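Local coordinates for amino acid ABC superfamily ATP binding cassette transporter, binding protein (Streptococcus pneumoniae, PDB 4H5G) that binds L-arginine and, as a substrate-binding protein, probably delivers it to an amino acid ABC transporter for uptake, at residues N125-K130 with T148-M153; Q2-A7 with S208-E213. All blocks are in the same frame, centred on the assembly; numbering follows the deposited sequence.

Interaction 1 of 2, residues N125-K130 with T148-M153; sequences NIAAQK and TSLTNM. With ARG (arginine), chain L; SO4 (sulfate ion), chain C.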
ATOM      1  N   ASN A 125       8.832  21.280  -3.456  1.00 26.57           N
ATOM      2  CA  ASN A 125       8.077  20.861  -2.281  1.00 24.37           C
ATOM      3  C   ASN A 125       7.597  19.435  -2.480  1.00 22.75           C
ATOM      4  O   ASN A 125       6.735  19.177  -3.318  1.00 22.05           O
ATOM      5  CB  ASN A 125       6.879  21.785  -2.050  1.00 27.32           C
ATOM      6  CG  ASN A 125       7.299  23.193  -1.735  1.00 33.98           C
ATOM      7  OD1 ASN A 125       8.341  23.409  -1.125  1.00 31.23           O
ATOM      8  ND2 ASN A 125       6.497  24.171  -2.169  1.00 31.61           N
ATOM      9  N   ILE A 126       8.172  18.506  -1.721  1.00 21.75           N
ATOM     10  CA  ILE A 126       7.846  17.094  -1.866  1.00 19.68           C
ATOM     11  C   ILE A 126       6.962  16.666  -0.700  1.00 21.37           C
ATOM     12  O   ILE A 126       7.172  17.104   0.436  1.00 23.25           O
ATOM     13  CB  ILE A 126       9.132  16.236  -1.910  1.00 21.64           C
ATOM     14  CG1 ILE A 126      10.034  16.694  -3.068  1.00 24.55           C
ATOM     15  CG2 ILE A 126       8.803  14.741  -2.041  1.00 21.92           C
ATOM     16  CD1 ILE A 126      11.311  15.863  -3.220  1.00 28.86           C
ATOM     17  N   ALA A 127       5.961  15.839  -0.995  1.00 20.78           N
ATOM     18  CA  ALA A 127       5.130  15.223   0.042  1.00 19.84           C
ATOM     19  C   ALA A 127       5.307  13.702   0.020  1.00 20.37           C
ATOM     20  O   ALA A 127       5.522  13.099  -1.033  1.00 19.02           O
ATOM     21  CB  ALA A 127       3.668  15.596  -0.158  1.00 20.69           C
ATOM     22  N   ALA A 128       5.215  13.078   1.191  1.00 19.66           N
ATOM     23  CA  ALA A 128       5.198  11.615   1.273  1.00 20.49           C
ATOM     24  C   ALA A 128       4.377  11.220   2.487  1.00 20.45           C
ATOM     25  O   ALA A 128       4.069  12.062   3.326  1.00 20.06           O
ATOM     26  CB  ALA A 128       6.601  11.063   1.374  1.00 18.90           C
ATOM     27  N   GLN A 129       4.039   9.941   2.584  1.00 20.06           N
ATOM     28  CA  GLN A 129       3.137   9.478   3.643  1.00 17.83           C
ATOM     29  C   GLN A 129       3.914   9.111   4.902  1.00 20.03           C
ATOM     30  O   GLN A 129       4.936   8.430   4.833  1.00 20.72           O
ATOM     31  CB  GLN A 129       2.334   8.276   3.147  1.00 20.26           C
ATOM     32  CG  GLN A 129       1.301   7.752   4.128  1.00 19.06           C
ATOM     33  CD  GLN A 129       0.275   6.871   3.446  1.00 18.43           C
ATOM     34  OE1 GLN A 129       0.602   6.097   2.535  1.00 18.79           O
ATOM     35  NE2 GLN A 129      -0.981   6.984   3.879  1.00 19.65           N
ATOM     36  N   LYS A 130       3.428   9.562   6.058  1.00 19.15           N
ATOM     37  CA  LYS A 130       4.075   9.261   7.340  1.00 17.77           C
ATOM     38  C   LYS A 130       4.193   7.774   7.552  1.00 19.51           C
ATOM     39  O   LYS A 130       3.229   7.042   7.341  1.00 18.76           O
ATOM     40  CB  LYS A 130       3.243   9.820   8.506  1.00 19.70           C
ATOM     41  CG  LYS A 130       3.282  11.333   8.627  1.00 28.83           C
ATOM     42  CD  LYS A 130       2.496  11.834   9.845  1.00 32.98           C
ATOM     43  CE  LYS A 130       2.631  13.350   9.974  1.00 43.87           C
ATOM     44  NZ  LYS A 130       1.895  13.917  11.140  1.00 51.35           N
ATOM     45  N   THR A 148       7.185  17.438   3.177  1.00 24.11           N
ATOM     46  CA  THR A 148       6.001  17.492   4.032  1.00 26.80           C
ATOM     47  C   THR A 148       5.503  16.063   4.212  1.00 25.83           C
ATOM     48  O   THR A 148       5.134  15.411   3.243  1.00 23.18           O
ATOM     49  CB  THR A 148       4.882  18.335   3.389  1.00 29.33           C
ATOM     50  OG1 THR A 148       5.342  19.686   3.209  1.00 26.26           O
ATOM     51  CG2 THR A 148       3.631  18.340   4.271  1.00 31.62           C
ATOM     52  N   SER A 149       5.494  15.567   5.447  1.00 20.06           N
ATOM     53  CA  SER A 149       4.992  14.214   5.690  1.00 21.10           C
ATOM     54  C   SER A 149       3.526  14.314   6.082  1.00 22.97           C
ATOM     55  O   SER A 149       3.177  15.072   6.985  1.00 28.47           O
ATOM     56  CB  SER A 149       5.791  13.522   6.799  1.00 27.73           C
ATOM     57  OG  SER A 149       7.133  13.306   6.417  1.00 26.29           O
ATOM     58  N   LEU A 150       2.672  13.559   5.406  1.00 20.61           N
ATOM     59  CA  LEU A 150       1.237  13.624   5.664  1.00 21.62           C
ATOM     60  C   LEU A 150       0.708  12.258   6.039  1.00 20.40           C
ATOM     61  O   LEU A 150       1.167  11.249   5.528  1.00 20.08           O
ATOM     62  CB  LEU A 150       0.520  14.152   4.422  1.00 22.81           C
ATOM     63  CG  LEU A 150       0.942  15.598   4.142  1.00 24.03           C
ATOM     64  CD1 LEU A 150       0.643  15.977   2.705  1.00 27.58           C
ATOM     65  CD2 LEU A 150       0.246  16.545   5.101  1.00 27.95           C
ATOM     66  N   THR A 151      -0.270  12.219   6.933  1.00 21.90           N
ATOM     67  CA  THR A 151      -0.805  10.931   7.381  1.00 20.24           C
ATOM     68  C   THR A 151      -1.547  10.173   6.276  1.00 25.63           C
ATOM     69  O   THR A 151      -1.352   8.977   6.103  1.00 20.19           O
ATOM     70  CB  THR A 151      -1.756  11.140   8.573  1.00 26.27           C
ATOM     71  OG1 THR A 151      -1.043  11.773   9.644  1.00 23.66           O
ATOM     72  CG2 THR A 151      -2.297   9.820   9.059  1.00 27.09           C
ATOM     73  N   ASN A 152      -2.398  10.879   5.533  1.00 21.57           N
ATOM     74  CA  ASN A 152      -3.305  10.295   4.529  0.50 21.18           C
ATOM     75  C   ASN A 152      -2.820  10.607   3.113  1.00 21.41           C
ATOM     76  O   ASN A 152      -2.527  11.765   2.812  1.00 20.52           O
ATOM     77  CB  ASN A 152      -4.711  10.893   4.725  0.50 22.51           C
ATOM     78  CG  ASN A 152      -5.791  10.213   3.879  0.50 30.91           C
ATOM     79  OD1 ASN A 152      -5.955  10.493   2.681  0.50 25.18           O
ATOM     80  ND2 ASN A 152      -6.561   9.349   4.517  0.50 34.84           N
ATOM     81  N   MET A 153      -2.750   9.602   2.240  1.00 19.75           N
ATOM     82  CA  MET A 153      -2.277   9.827   0.866  1.00 21.26           C
ATOM     83  C   MET A 153      -3.198  10.744   0.067  1.00 23.92           C
ATOM     84  O   MET A 153      -2.728  11.522  -0.764  1.00 22.52           O
ATOM     85  CB  MET A 153      -2.059   8.503   0.114  1.00 19.40           C
ATOM     86  CG  MET A 153      -1.559   8.701  -1.330  1.00 22.88           C
ATOM     87  SD  MET A 153      -0.042   9.689  -1.425  1.00 24.40           S
ATOM     88  CE  MET A 153       1.123   8.542  -0.709  1.00 18.65           C
TER
HETATM   89  N   ARG L 310       4.782   0.534   0.340  1.00 15.67           N
HETATM   90  CA  ARG L 310       4.965   1.641   1.291  1.00 19.70           C
HETATM   91  C   ARG L 310       5.329   1.127   2.665  1.00 24.60           C
HETATM   92  O   ARG L 310       5.128  -0.052   3.000  1.00 19.19           O
HETATM   93  CB  ARG L 310       3.703   2.511   1.376  1.00 18.41           C
HETATM   94  CG  ARG L 310       2.410   1.739   1.627  1.00 16.94           C
HETATM   95  CD  ARG L 310       1.238   2.688   1.920  1.00 18.91           C
HETATM   96  NE  ARG L 310      -0.041   1.966   1.990  1.00 17.27           N
HETATM   97  CZ  ARG L 310      -1.228   2.534   2.182  1.00 21.47           C
HETATM   98  NH1 ARG L 310      -2.329   1.786   2.218  1.00 17.58           N
HETATM   99  NH2 ARG L 310      -1.309   3.851   2.334  1.00 17.60           N
HETATM  100  OXT ARG L 310       5.849   1.890   3.484  1.00 17.55           O
HETATM  101  S   SO4 C 301      -1.413  15.325   9.254  1.00 67.79           S
HETATM  102  O1  SO4 C 301      -1.105  14.695   7.977  1.00 40.15           O
HETATM  103  O2  SO4 C 301      -0.263  16.112   9.701  1.00 73.29           O
HETATM  104  O3  SO4 C 301      -2.574  16.196   9.074  1.00 72.56           O
HETATM  105  O4  SO4 C 301      -1.709  14.298  10.258  1.00 66.15           O
HETATM  106  O   HOH W   1       7.099  20.289   1.083  1.00 33.51           O
HETATM  107  O   HOH W   2       0.335   7.330   7.585  1.00 21.85           O
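Q129 sends CG anti to its backbone N (chi1 -177°), and its extended side chain carries the amide to T151, just past the C-terminal end of strand 146-150. Q129 NE2 donates to T151 O at 3.0 Å, nearly straight at 171° and with the acceptor in the amide plane. At the other end of the amide, Q129 OE1 accepts from NH2 of the bound arginine at 3.0 Å. With both ends engaged, the amide has its rotation fixed, and T151 O acts as second shell to a ligand-pocket residue. D21 of the pocket also takes the N-H of M153 and, weakly, NE2 of Q129. K130 turns CG anti to its carbonyl carbon (chi1 -72°) and crosses T151 obliquely. K130 CD lies 3.5 Å from T151 OG1. In a sulfate, probably from the crystallisation liquor, O1 accepts from T151 N at 2.8 Å and O4 from T151 OG1 at 2.7 Å; K130 NZ reaches O2 only weakly. Before these residues the strands pair in parallel. T148 N bonds I126 O at 2.8 Å, and L150 N bonds A128 O at 2.9 Å. Strands 125-129 and 146-150 belong to one beta-alpha-beta unit with helix 133-141, whose E135 accepts from S149 OG. L150 packs on helix 153-162 on the other face. Strand 146-150 is outermost in the sheet, while strand 167-171 flanks 125-129 on its other side.

Interaction 2 of 2, residues Q2-A7 with S208-E213; sequences QSAVEA and SDDLKE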
ATOM      1  N   GLN A   2      -2.041 -20.250  21.487  1.00 95.62           N
ATOM      2  CA  GLN A   2      -0.810 -20.199  20.707  1.00 88.53           C
ATOM      3  C   GLN A   2      -1.085 -20.517  19.245  1.00 72.19           C
ATOM      4  O   GLN A   2      -0.278 -20.199  18.372  1.00 72.57           O
ATOM      5  CB  GLN A   2       0.235 -21.166  21.275  1.00 89.10           C
ATOM      6  CG  GLN A   2      -0.339 -22.366  22.029  1.00 91.62           C
ATOM      7  CD  GLN A   2      -0.475 -22.116  23.525  1.00 92.86           C
ATOM      8  OE1 GLN A   2      -0.355 -23.037  24.333  1.00 91.92           O
ATOM      9  NE2 GLN A   2      -0.727 -20.867  23.898  1.00 93.02           N
ATOM     10  N   SER A   3      -2.229 -21.142  18.982  1.00 58.42           N
ATOM     11  CA  SER A   3      -2.589 -21.543  17.624  1.00 47.84           C
ATOM     12  C   SER A   3      -3.374 -20.457  16.896  1.00 32.61           C
ATOM     13  O   SER A   3      -4.584 -20.313  17.100  1.00 36.50           O
ATOM     14  CB  SER A   3      -3.403 -22.838  17.654  1.00 54.82           C
ATOM     15  OG  SER A   3      -3.849 -23.168  16.351  1.00 52.44           O
ATOM     16  N   ALA A   4      -2.689 -19.704  16.044  1.00 29.03           N
ATOM     17  CA  ALA A   4      -3.331 -18.631  15.295  1.00 21.43           C
ATOM     18  C   ALA A   4      -4.463 -19.176  14.419  1.00 26.05           C
ATOM     19  O   ALA A   4      -5.560 -18.621  14.413  1.00 25.08           O
ATOM     20  CB  ALA A   4      -2.305 -17.863  14.460  1.00 38.68           C
ATOM     21  N   VAL A   5      -4.212 -20.260  13.686  1.00 24.12           N
ATOM     22  CA  VAL A   5      -5.259 -20.797  12.794  1.00 21.24           C
ATOM     23  C   VAL A   5      -6.515 -21.228  13.573  1.00 20.48           C
ATOM     24  O   VAL A   5      -7.631 -20.857  13.202  1.00 23.61           O
ATOM     25  CB  VAL A   5      -4.734 -21.922  11.858  1.00 22.80           C
ATOM     26  CG1 VAL A   5      -5.886 -22.639  11.157  1.00 19.58           C
ATOM     27  CG2 VAL A   5      -3.755 -21.344  10.816  1.00 19.72           C
ATOM     28  N   GLU A   6      -6.336 -21.980  14.657  1.00 22.44           N
ATOM     29  CA  GLU A   6      -7.488 -22.424  15.453  1.00 24.85           C
ATOM     30  C   GLU A   6      -8.223 -21.241  16.085  1.00 23.78           C
ATOM     31  O   GLU A   6      -9.456 -21.253  16.207  1.00 23.26           O
ATOM     32  CB  GLU A   6      -7.057 -23.408  16.552  1.00 33.72           C
ATOM     33  CG  GLU A   6      -6.450 -24.702  16.044  1.00 40.49           C
ATOM     34  CD  GLU A   6      -7.423 -25.875  16.072  1.00 50.01           C
ATOM     35  OE1 GLU A   6      -8.647 -25.644  16.196  1.00 50.18           O
ATOM     36  OE2 GLU A   6      -6.955 -27.032  15.978  1.00 43.87           O
ATOM     37  N   ALA A   7      -7.468 -20.228  16.506  1.00 22.88           N
ATOM     38  CA  ALA A   7      -8.068 -19.055  17.158  1.00 26.68           C
ATOM     39  C   ALA A   7      -8.910 -18.279  16.151  1.00 23.39           C
ATOM     40  O   ALA A   7      -9.999 -17.801  16.472  1.00 24.29           O
ATOM     41  CB  ALA A   7      -7.000 -18.163  17.763  1.00 28.59           C
ATOM     42  N   SER A 208       3.951 -16.888  14.092  1.00 21.51           N
ATOM     43  CA  SER A 208       2.644 -17.229  13.549  1.00 23.41           C
ATOM     44  C   SER A 208       2.825 -18.148  12.346  1.00 21.60           C
ATOM     45  O   SER A 208       2.151 -17.979  11.321  1.00 21.05           O
ATOM     46  CB  SER A 208       1.884 -15.962  13.133  1.00 31.16           C
ATOM     47  OG  SER A 208       1.757 -15.046  14.208  1.00 35.47           O
ATOM     48  N   ASP A 209       3.742 -19.108  12.461  1.00 20.80           N
ATOM     49  CA  ASP A 209       4.108 -19.947  11.308  1.00 19.28           C
ATOM     50  C   ASP A 209       2.953 -20.713  10.691  1.00 20.65           C
ATOM     51  O   ASP A 209       2.911 -20.904   9.471  1.00 21.30           O
ATOM     52  CB  ASP A 209       5.222 -20.934  11.677  1.00 22.77           C
ATOM     53  CG  ASP A 209       6.556 -20.245  11.946  1.00 44.41           C
ATOM     54  OD1 ASP A 209       6.672 -19.035  11.681  1.00 47.36           O
ATOM     55  OD2 ASP A 209       7.491 -20.928  12.414  1.00 45.25           O
ATOM     56  N   ASP A 210       2.014 -21.158  11.522  1.00 18.57           N
ATOM     57  CA  ASP A 210       0.869 -21.893  10.994  1.00 18.50           C
ATOM     58  C   ASP A 210       0.011 -21.011  10.078  1.00 19.54           C
ATOM     59  O   ASP A 210      -0.369 -21.416   8.970  1.00 19.87           O
ATOM     60  CB  ASP A 210       0.029 -22.509  12.130  1.00 22.09           C
ATOM     61  CG  ASP A 210      -0.530 -21.466  13.091  1.00 28.80           C
ATOM     62  OD1 ASP A 210       0.140 -20.434  13.334  1.00 23.14           O
ATOM     63  OD2 ASP A 210      -1.644 -21.690  13.610  1.00 24.08           O
ATOM     64  N   LEU A 211      -0.274 -19.792  10.520  1.00 19.89           N
ATOM     65  CA  LEU A 211      -1.050 -18.866   9.688  1.00 17.58           C
ATOM     66  C   LEU A 211      -0.238 -18.410   8.480  1.00 20.27           C
ATOM     67  O   LEU A 211      -0.767 -18.294   7.376  1.00 19.07           O
ATOM     68  CB  LEU A 211      -1.519 -17.665  10.532  1.00 19.47           C
ATOM     69  CG  LEU A 211      -2.305 -16.566   9.813  1.00 19.56           C
ATOM     70  CD1 LEU A 211      -3.571 -17.135   9.170  1.00 18.04           C
ATOM     71  CD2 LEU A 211      -2.657 -15.436  10.785  1.00 21.22           C
ATOM     72  N   LYS A 212       1.056 -18.178   8.670  1.00 18.04           N
ATOM     73  CA  LYS A 212       1.914 -17.783   7.540  1.00 16.56           C
ATOM     74  C   LYS A 212       1.880 -18.817   6.411  1.00 20.31           C
ATOM     75  O   LYS A 212       1.856 -18.454   5.229  1.00 18.97           O
ATOM     76  CB  LYS A 212       3.363 -17.539   8.000  1.00 18.49           C
ATOM     77  CG  LYS A 212       4.340 -17.200   6.838  1.00 21.16           C
ATOM     78  CD  LYS A 212       5.722 -16.747   7.338  1.00 28.14           C
ATOM     79  CE  LYS A 212       6.844 -17.152   6.356  1.00 33.51           C
ATOM     80  NZ  LYS A 212       6.715 -16.525   4.984  1.00 26.30           N
ATOM     81  N   GLU A 213       1.860 -20.101   6.772  1.00 19.62           N
ATOM     82  CA  GLU A 213       1.805 -21.173   5.765  1.00 21.53           C
ATOM     83  C   GLU A 213       0.553 -21.073   4.916  1.00 22.68           C
ATOM     84  O   GLU A 213       0.592 -21.284   3.692  1.00 18.50           O
ATOM     85  CB  GLU A 213       1.877 -22.570   6.420  1.00 17.41           C
ATOM     86  CG  GLU A 213       3.243 -22.919   7.014  1.00 21.10           C
ATOM     87  CD  GLU A 213       3.383 -24.380   7.356  1.00 27.65           C
ATOM     88  OE1 GLU A 213       2.458 -25.170   7.039  1.00 25.06           O
ATOM     89  OE2 GLU A 213       4.432 -24.738   7.943  1.00 26.31           O
TER
HETATM   90  O   HOH W   3       0.264 -19.747  15.890  1.00 42.32           O
HETATM   91  O   HOH W   4      -2.310 -24.093  14.224  1.00 30.44           O
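D210 reaches V5 in the first turn of helix 4-11, so one helix lends a carboxylate to the N-terminal end of another, on the surface of this type II periplasmic binding protein fold. Its CG sits between the backbone N and the carbonyl carbon (chi1 60°), the crowded position; CB already points toward helix 4-11, and OD2 faces V5. D210 OD2 accepts from V5 N at 2.9 Å, almost straight at 172°, with the donor above the carboxylate plane. The N-terminal end of helix 4-11 would be expected to favour the negative charge. S3 is the N-cap: S3 OG accepts from E6 N at 3.2 Å. D210 and S3 thus serve different amides of the same turn. V5 places CG1 anti to its backbone N and CG2 beside it. That puts V5 CG2 3.5 Å from D210 OD2 as the two side chains slide past each other in opposite directions. A4 points its methyl at the other helix, with A4 CB 4.0 Å from L211 CB. L52 of helix 40-52 touches both V5 and L211. Water also joins the segments. One molecule accepts from A4 N at 3.0 Å beside D210 OD1. A second lies 2.8 Å from S3 OG and donates to D210 OD2 at 2.6 Å.

The chain starts at one side of interaction 2, with helix 4-11, and returns to the other side only after 200 residues, at the start of helix 209-225. This contact therefore closes a very long loop and brings the N-terminal helix against a late helix. Interaction 1 lies wholly within that loop. It closes a short one of 17 residues, which runs out of strand 125-129, through helix 133-141 and back into strand 146-150. The two loops nest and do not cross. The centres of interactions 1 and 2 are about 35 Å apart, on opposite sides of the chain's centre. Interaction 1 joins sheet strands at the arginine pocket, whereas interaction 2 joins two helix starts at the surface.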